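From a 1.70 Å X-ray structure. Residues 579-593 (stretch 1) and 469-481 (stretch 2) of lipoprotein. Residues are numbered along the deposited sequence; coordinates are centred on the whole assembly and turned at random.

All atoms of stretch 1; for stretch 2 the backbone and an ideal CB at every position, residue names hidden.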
# COMPACT_ATOMS: atom_id res chain seq x y z
N ASP A 579 18.22 22.58 11.13
CA ASP A 579 16.94 22.60 11.82
C ASP A 579 16.06 21.47 11.31
O ASP A 579 15.70 21.41 10.10
CB ASP A 579 16.24 23.91 11.58
CG ASP A 579 15.02 24.01 12.42
OD1 ASP A 579 15.18 24.16 13.65
OD2 ASP A 579 13.92 23.77 11.90
N LEU A 580 15.80 20.50 12.16
CA LEU A 580 15.07 19.33 11.71
C LEU A 580 13.67 19.70 11.23
O LEU A 580 13.14 19.09 10.36
CB LEU A 580 15.02 18.31 12.87
CG LEU A 580 14.41 16.95 12.53
CD1 LEU A 580 15.24 16.16 11.56
CD2 LEU A 580 14.18 16.18 13.91
N ALA A 581 13.03 20.71 11.83
CA ALA A 581 11.72 21.15 11.36
C ALA A 581 11.73 21.56 9.90
O ALA A 581 10.78 21.24 9.14
CB ALA A 581 11.15 22.28 12.24
N GLU A 582 12.76 22.32 9.51
CA GLU A 582 12.91 22.71 8.08
C GLU A 582 13.16 21.56 7.21
O GLU A 582 12.61 21.52 6.14
CB GLU A 582 14.05 23.68 7.89
CG GLU A 582 13.78 25.03 8.57
CD GLU A 582 14.90 26.04 8.33
OE1 GLU A 582 15.89 25.74 7.62
OE2 GLU A 582 14.74 27.17 8.85
N PHE A 583 13.95 20.59 7.65
CA PHE A 583 14.20 19.39 6.87
C PHE A 583 12.90 18.64 6.63
O PHE A 583 12.64 18.19 5.54
CB PHE A 583 15.20 18.47 7.60
CG PHE A 583 15.44 17.15 6.93
CD1 PHE A 583 16.25 17.11 5.81
CD2 PHE A 583 14.96 15.96 7.43
CE1 PHE A 583 16.45 15.92 5.10
CE2 PHE A 583 15.17 14.76 6.75
CZ PHE A 583 15.97 14.74 5.58
N HIS A 584 12.10 18.49 7.67
CA HIS A 584 10.80 17.84 7.51
C HIS A 584 9.88 18.58 6.53
O HIS A 584 9.13 17.95 5.81
CB HIS A 584 10.12 17.62 8.88
CG HIS A 584 10.77 16.55 9.71
ND1 HIS A 584 10.74 16.52 11.08
CD2 HIS A 584 11.61 15.54 9.34
CE1 HIS A 584 11.43 15.47 11.51
NE2 HIS A 584 11.98 14.87 10.47
N ASP A 585 9.91 19.88 6.51
CA ASP A 585 9.08 20.64 5.59
C ASP A 585 9.55 20.37 4.15
O ASP A 585 8.72 20.16 3.26
CB ASP A 585 9.14 22.10 5.86
CG ASP A 585 8.37 22.53 7.12
OD1 ASP A 585 7.51 21.80 7.68
OD2 ASP A 585 8.58 23.71 7.47
N VAL A 586 10.87 20.31 3.93
CA VAL A 586 11.35 20.00 2.56
C VAL A 586 10.96 18.60 2.15
O VAL A 586 10.57 18.37 0.97
CB VAL A 586 12.94 20.13 2.49
CG1 VAL A 586 13.46 19.69 1.06
CG2 VAL A 586 13.37 21.51 2.84
N VAL A 587 11.01 17.65 3.07
CA VAL A 587 10.68 16.28 2.70
C VAL A 587 9.17 16.08 2.43
O VAL A 587 8.76 15.39 1.51
CB VAL A 587 11.18 15.29 3.77
CG1 VAL A 587 10.71 13.81 3.48
CG2 VAL A 587 12.70 15.35 3.83
N LEU A 588 8.35 16.68 3.26
CA LEU A 588 6.91 16.39 3.24
C LEU A 588 6.09 17.34 2.36
O LEU A 588 5.05 16.94 1.83
CB LEU A 588 6.37 16.47 4.68
CG LEU A 588 6.83 15.36 5.64
CD1 LEU A 588 6.35 15.63 7.05
CD2 LEU A 588 6.27 14.04 5.14
N LEU A 589 6.43 18.63 2.37
CA LEU A 589 5.50 19.61 1.78
C LEU A 589 5.56 19.68 0.28
O LEU A 589 4.77 20.40 -0.36
CB LEU A 589 5.64 21.00 2.44
CG LEU A 589 5.41 21.12 3.97
CD1 LEU A 589 5.61 22.60 4.47
CD2 LEU A 589 4.03 20.48 4.39
N ASN A 590 6.53 19.00 -0.31
CA ASN A 590 6.61 18.86 -1.74
C ASN A 590 6.03 17.56 -2.27
O ASN A 590 6.09 17.29 -3.46
CB ASN A 590 8.07 19.09 -2.21
CG ASN A 590 8.62 20.45 -1.76
OD1 ASN A 590 8.10 21.47 -2.21
ND2 ASN A 590 9.60 20.48 -0.89
N GLY A 591 5.38 16.79 -1.41
CA GLY A 591 4.66 15.59 -1.84
C GLY A 591 5.57 14.40 -2.03
O GLY A 591 6.78 14.50 -1.99
N ALA A 592 4.95 13.26 -2.31
CA ALA A 592 5.66 12.05 -2.62
C ALA A 592 6.33 12.19 -3.98
O ALA A 592 5.71 12.60 -4.96
CB ALA A 592 4.67 10.80 -2.63
N VAL A 593 7.62 11.88 -4.02
CA VAL A 593 8.47 12.15 -5.21
C VAL A 593 9.53 11.04 -5.34
O VAL A 593 9.85 10.35 -4.39
CB VAL A 593 9.18 13.52 -5.09
CG1 VAL A 593 8.18 14.74 -5.24
CG2 VAL A 593 9.92 13.63 -3.68
N UNK A 469 9.41 6.37 -1.40
CA UNK A 469 9.13 7.59 -0.61
C UNK A 469 8.16 7.29 0.53
O UNK A 469 8.36 7.71 1.68
CB UNK A 469 8.55 8.69 -1.50
N UNK A 470 7.04 6.71 0.18
CA UNK A 470 5.89 6.52 1.06
C UNK A 470 6.23 5.53 2.18
O UNK A 470 6.00 5.88 3.35
CB UNK A 470 4.68 6.03 0.26
N UNK A 471 6.78 4.38 1.86
CA UNK A 471 7.14 3.44 2.86
C UNK A 471 8.41 3.84 3.58
O UNK A 471 8.48 3.63 4.81
CB UNK A 471 7.29 2.05 2.24
N UNK A 472 9.39 4.43 2.87
CA UNK A 472 10.58 4.89 3.49
C UNK A 472 10.30 6.00 4.49
O UNK A 472 10.88 6.02 5.60
CB UNK A 472 11.57 5.36 2.42
N UNK A 473 9.36 6.89 4.15
CA UNK A 473 8.98 7.97 5.08
C UNK A 473 8.43 7.36 6.39
O UNK A 473 8.78 7.81 7.48
CB UNK A 473 7.94 8.89 4.44
N UNK A 474 7.52 6.40 6.26
CA UNK A 474 6.85 5.89 7.46
C UNK A 474 7.85 5.17 8.36
O UNK A 474 7.83 5.33 9.56
CB UNK A 474 5.70 4.95 7.08
N UNK A 475 8.79 4.41 7.76
CA UNK A 475 9.85 3.78 8.57
C UNK A 475 10.79 4.80 9.21
O UNK A 475 11.15 4.68 10.41
CB UNK A 475 10.66 2.82 7.70
N UNK A 476 11.14 5.88 8.46
CA UNK A 476 11.89 7.00 9.03
C UNK A 476 11.16 7.62 10.21
O UNK A 476 11.81 7.91 11.22
CB UNK A 476 12.15 8.07 7.96
N UNK A 477 9.82 7.80 10.10
CA UNK A 477 8.89 8.35 11.14
C UNK A 477 9.04 7.58 12.43
O UNK A 477 9.03 8.18 13.53
CB UNK A 477 7.43 8.29 10.67
N UNK A 478 9.16 6.28 12.31
CA UNK A 478 9.29 5.42 13.47
C UNK A 478 10.58 5.72 14.26
O UNK A 478 10.60 5.64 15.50
CB UNK A 478 9.27 3.95 13.03
N UNK A 479 11.63 6.05 13.52
CA UNK A 479 12.90 6.43 14.16
C UNK A 479 12.82 7.81 14.73
O UNK A 479 13.27 8.06 15.84
CB UNK A 479 14.06 6.35 13.17
N UNK A 480 12.23 8.75 13.99
CA UNK A 480 12.02 10.08 14.52
C UNK A 480 11.20 10.04 15.83
O UNK A 480 11.47 10.83 16.73
CB UNK A 480 11.32 10.95 13.47
N UNK A 481 10.18 9.16 15.94
CA UNK A 481 9.39 9.08 17.17
C UNK A 481 10.33 8.75 18.35
O UNK A 481 10.18 9.31 19.44
CB UNK A 481 8.29 8.03 17.04

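The helix of residues 469-481 runs nearly antiparallel to helix 580-588 (159°), with 12.7 Å between axes at closest approach. That gap is wide enough to admit long or aromatic side chains, so small residues facing it would leave space unfilled.

Position 469 points its CB toward stretch 1, 3.6 Å from V593 O and 4.6 Å from A592 CB, while V587 O lies about 7.3 Å from the CB, well off the line of the CA-to-CB bond but within reach of a long side chain. A flat side chain could lie against A592, and one with a donor at its tip could use the carbonyl. The residue is Y469, chi1 t. A592 CA sits over the ring face, 3.5 Å from the Y469 ring centroid, and Y469 OH donates to V587 O at 2.6 Å, a carbonyl near the helix end with no amide partner within stretch 1. A water donates to both Y469 OH (3.1 Å) and L588 O (2.8 Å), extending the link.

Position 470 points sideways with nothing of stretch 1 near its CB, so many residues would suit; it is T470, whose OG1 lies 4.2 Å from A592 CB. Positions 471 and 472 are out of reach and little constrained by stretch 1; they are E471 and G472, the latter with ordinary helical angles.

Position 473 faces stretch 1, but its CB is 5.5 Å from the nearest atom, L588 CD2. V587, L588 and H584 outline a largely apolar space that a long aliphatic or aromatic residue could fill. W473 occupies it. L588 CD2 lies over one face, 3.7 Å from the centroid of the six-membered ring, V587 CG1 approaches W473 CE3 at 3.7 Å, and the indole edge is directed toward the H584 ring face in an offset edge-to-face pair.

Positions 474 and 475 are out of reach, leaving the choice open: A474 and L475.

Position 476 points toward stretch 1 across empty space, with H584 NE2 beyond and L580 and F583 nearby. A long side chain with a polar end and an apolar shaft would suit. Y476 places its OH 2.7 Å from H584 NE2 in a hydrogen bond whose donor could be either; Y476 OH also lies 3.7 Å from L580 CD1.

Position 477 points sideways with nothing of stretch 1 near its CB, so many residues would suit; it is S477, which makes no contact with stretch 1. Positions 478 and 479 are out of reach, and stretch 1 does not select among residues there: E478 and Q479.

Position 480 points toward stretch 1, its CB 4.9 Å from H584 CE1, favouring a modest aliphatic residue. V480, chi1 t, brings CG2 to 4.0 Å from H584 NE2. Position 481 is out of reach and left open by stretch 1; it is A481.

Stretch 2, residues 469-481: YTEGWALYSEQVA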
# COMPACT_ATOMS: atom_id res chain seq x y z
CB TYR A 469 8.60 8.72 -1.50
CG TYR A 469 8.26 9.97 -0.74
CD1 TYR A 469 9.09 11.04 -0.67
CD2 TYR A 469 7.02 10.05 -0.15
CE1 TYR A 469 8.73 12.17 0.04
CE2 TYR A 469 6.67 11.15 0.61
CZ TYR A 469 7.49 12.21 0.65
OH TYR A 469 7.11 13.35 1.37
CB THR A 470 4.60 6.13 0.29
OG1 THR A 470 4.36 7.12 -0.72
CG2 THR A 470 3.39 6.08 1.30
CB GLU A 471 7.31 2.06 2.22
CG GLU A 471 6.08 1.61 1.51
CD GLU A 471 4.78 1.57 2.38
OE1 GLU A 471 4.79 1.72 3.65
OE2 GLU A 471 3.72 1.46 1.73
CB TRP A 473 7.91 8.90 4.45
CG TRP A 473 7.35 9.81 5.58
CD1 TRP A 473 6.26 9.60 6.31
CD2 TRP A 473 8.10 10.85 6.25
NE1 TRP A 473 6.22 10.47 7.36
CE2 TRP A 473 7.33 11.26 7.33
CE3 TRP A 473 9.27 11.51 5.97
CZ2 TRP A 473 7.76 12.27 8.19
CZ3 TRP A 473 9.70 12.50 6.82
CH2 TRP A 473 8.92 12.90 7.86
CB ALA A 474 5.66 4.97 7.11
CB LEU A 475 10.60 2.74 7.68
CG LEU A 475 11.55 1.77 8.34
CD1 LEU A 475 10.81 0.96 9.46
CD2 LEU A 475 12.22 0.89 7.25
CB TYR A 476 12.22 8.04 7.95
CG TYR A 476 12.71 9.35 8.47
CD1 TYR A 476 14.04 9.54 8.77
CD2 TYR A 476 11.87 10.41 8.60
CE1 TYR A 476 14.48 10.78 9.33
CE2 TYR A 476 12.29 11.63 9.15
CZ TYR A 476 13.61 11.83 9.44
OH TYR A 476 13.99 13.06 10.07
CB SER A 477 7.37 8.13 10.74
OG SER A 477 7.25 9.16 9.83
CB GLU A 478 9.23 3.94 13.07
CG GLU A 478 7.83 3.46 12.56
CD GLU A 478 7.87 2.02 12.04
OE1 GLU A 478 7.91 1.06 12.88
OE2 GLU A 478 7.84 1.82 10.80
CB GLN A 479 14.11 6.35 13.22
CG GLN A 479 15.40 6.76 13.90
CD GLN A 479 16.59 6.50 12.96
OE1 GLN A 479 16.70 5.39 12.40
NE2 GLN A 479 17.46 7.47 12.83
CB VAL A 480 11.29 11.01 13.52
CG1 VAL A 480 10.98 12.42 14.24
CG2 VAL A 480 12.22 11.31 12.37
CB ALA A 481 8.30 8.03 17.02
O HOH W 1 10.35 7.48 -4.30
O HOH W 2 4.20 14.30 1.32
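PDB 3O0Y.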